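Local coordinates for protein nudix hydrolase DR_0079 (Deinococcus radiodurans, PDB 2O5F) that hydrolyses nucleoside di- and triphosphates to monophosphates in a magnesium-dependent manner, with a marked preference for CDP and CTP, at residues A81-R84 with E85-E89. Sequence-based numbering, arbitrary orientation.
Sequences AFRR and EAREE
Arg-84 and Glu-85 run side by side and point the same way, and a salt bridge joins their ends: NH1 of Arg-84 gives a weak hydrogen bond, 3.1 Å long, to OE1 of Glu-85. The oxygen lies at the guanidinium edge, toward the NH2 side, while the guanidinium and carboxylate planes are 69° apart. One helical turn on, Glu-88 OE1 also lies near the guanidinium plane, roughly in line with CZ-NH1, and makes a second, longer salt bridge, 3.5 Å from Arg-84 NH1; the three side chains form a network through that nitrogen. Bends make the short link possible: Glu-85 folds at chi2 (-75°) and Arg-84 at chi3 (55°), which also brings one guanidinium face over the carbonyl oxygen of Ala-81. Ala-81 O accepts the backbone N-H of Glu-85 (N to O 2.9 Å), the first of four successive i to i+4 bonds ending with Glu-88 N to Arg-84 O.

Further out, Glu-76 and Ala-71 O hold the other two nitrogens of Arg-84, NE and NH2, which restrains the rotation of the guanidinium. On another side of the helix, Phe-82 CE1 touches Ala-86 CB at 4.4 Å, and the ring stacks on Tyr-119 and meets Trp-99 edge to face, on strands 115-122 and 98-105. This helix carries the REUXEE core of the Nudix box, with Ala-86 at the U position, and places Glu-85 and Glu-89, inferred magnesium ligands, one turn apart; Arg-84 probably helps position the first of them.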
loop_
_atom_site.group_PDB
_atom_site.type_symbol
_atom_site.label_atom_id
_atom_site.label_comp_id
_atom_site.label_asym_id
_atom_site.label_seq_id
_atom_site.Cartn_x
_atom_site.Cartn_y
_atom_site.Cartn_z
ATOM N N ALA A 81 -4.710 -10.308 -1.884
ATOM C CA ALA A 81 -3.362 -9.778 -1.722
ATOM C C ALA A 81 -3.321 -8.919 -0.459
ATOM O O ALA A 81 -2.341 -8.928 0.288
ATOM C CB ALA A 81 -2.972 -8.948 -2.937
ATOM N N PHE A 82 -4.402 -8.182 -0.236
ATOM C CA PHE A 82 -4.522 -7.311 0.925
ATOM C C PHE A 82 -4.461 -8.157 2.190
ATOM O O PHE A 82 -3.659 -7.885 3.086
ATOM C CB PHE A 82 -5.841 -6.525 0.833
ATOM C CG PHE A 82 -6.147 -5.670 2.037
ATOM C CD1 PHE A 82 -5.135 -5.039 2.749
ATOM C CD2 PHE A 82 -7.466 -5.479 2.440
ATOM C CE1 PHE A 82 -5.433 -4.229 3.846
ATOM C CE2 PHE A 82 -7.773 -4.675 3.532
ATOM C CZ PHE A 82 -6.751 -4.047 4.237
ATOM N N ARG A 83 -5.289 -9.196 2.257
ATOM C CA ARG A 83 -5.301 -10.059 3.432
ATOM C C ARG A 83 -3.922 -10.664 3.685
ATOM O O ARG A 83 -3.477 -10.766 4.829
ATOM C CB ARG A 83 -6.327 -11.184 3.273
ATOM C CG ARG A 83 -6.401 -12.081 4.498
ATOM C CD ARG A 83 -7.488 -13.134 4.383
ATOM N NE ARG A 83 -8.834 -12.563 4.385
ATOM C CZ ARG A 83 -9.544 -12.309 3.290
ATOM N NH1 ARG A 83 -9.042 -12.572 2.091
ATOM N NH2 ARG A 83 -10.761 -11.796 3.397
ATOM N N ARG A 84 -3.245 -11.054 2.611
ATOM C CA ARG A 84 -1.921 -11.654 2.720
ATOM C C ARG A 84 -0.862 -10.682 3.235
ATOM O O ARG A 84 -0.116 -11.006 4.159
ATOM C CB ARG A 84 -1.502 -12.229 1.358
ATOM C CG ARG A 84 -0.084 -12.790 1.307
ATOM C CD ARG A 84 0.223 -13.419 -0.055
ATOM N NE ARG A 84 -0.005 -12.514 -1.186
ATOM C CZ ARG A 84 0.729 -11.438 -1.457
ATOM N NH1 ARG A 84 1.752 -11.107 -0.679
ATOM N NH2 ARG A 84 0.451 -10.698 -2.520
ATOM N N GLU A 85 -0.788 -9.496 2.642
ATOM C CA GLU A 85 0.202 -8.501 3.063
ATOM C C GLU A 85 -0.056 -7.989 4.484
ATOM O O GLU A 85 0.883 -7.757 5.240
ATOM C CB GLU A 85 0.223 -7.318 2.091
ATOM C CG GLU A 85 0.692 -7.655 0.677
ATOM C CD GLU A 85 2.201 -7.860 0.571
ATOM O OE1 GLU A 85 2.686 -8.160 -0.543
ATOM O OE2 GLU A 85 2.906 -7.723 1.595
ATOM N N ALA A 86 -1.321 -7.806 4.839
ATOM C CA ALA A 86 -1.662 -7.327 6.171
ATOM C C ALA A 86 -1.187 -8.308 7.231
ATOM O O ALA A 86 -0.685 -7.907 8.276
ATOM C CB ALA A 86 -3.172 -7.115 6.298
ATOM N N ARG A 87 -1.342 -9.599 6.977
ATOM C CA ARG A 87 -0.904 -10.555 7.980
ATOM C C ARG A 87 0.607 -10.758 8.006
ATOM O O ARG A 87 1.182 -10.936 9.076
ATOM C CB ARG A 87 -1.628 -11.890 7.801
ATOM C CG ARG A 87 -1.351 -12.601 6.510
ATOM C CD ARG A 87 -2.450 -13.615 6.265
ATOM N NE ARG A 87 -2.739 -14.401 7.461
ATOM C CZ ARG A 87 -3.842 -15.124 7.616
ATOM N NH1 ARG A 87 -4.753 -15.154 6.648
ATOM N NH2 ARG A 87 -4.035 -15.819 8.732
ATOM N N GLU A 88 1.267 -10.710 6.851
ATOM C CA GLU A 88 2.714 -10.896 6.850
ATOM C C GLU A 88 3.509 -9.666 7.292
ATOM O O GLU A 88 4.615 -9.803 7.805
ATOM C CB GLU A 88 3.206 -11.353 5.476
ATOM C CG GLU A 88 3.097 -10.313 4.388
ATOM C CD GLU A 88 3.719 -10.772 3.078
ATOM O OE1 GLU A 88 3.642 -10.013 2.091
ATOM O OE2 GLU A 88 4.287 -11.887 3.034
ATOM N N GLU A 89 2.958 -8.470 7.105
ATOM C CA GLU A 89 3.666 -7.258 7.499
ATOM C C GLU A 89 3.227 -6.700 8.854
ATOM O O GLU A 89 4.055 -6.216 9.624
ATOM C CB GLU A 89 3.491 -6.160 6.440
ATOM C CG GLU A 89 3.896 -6.563 5.020
ATOM C CD GLU A 89 3.720 -5.433 4.015
ATOM O OE1 GLU A 89 2.625 -4.821 3.974
ATOM O OE2 GLU A 89 4.674 -5.165 3.249
#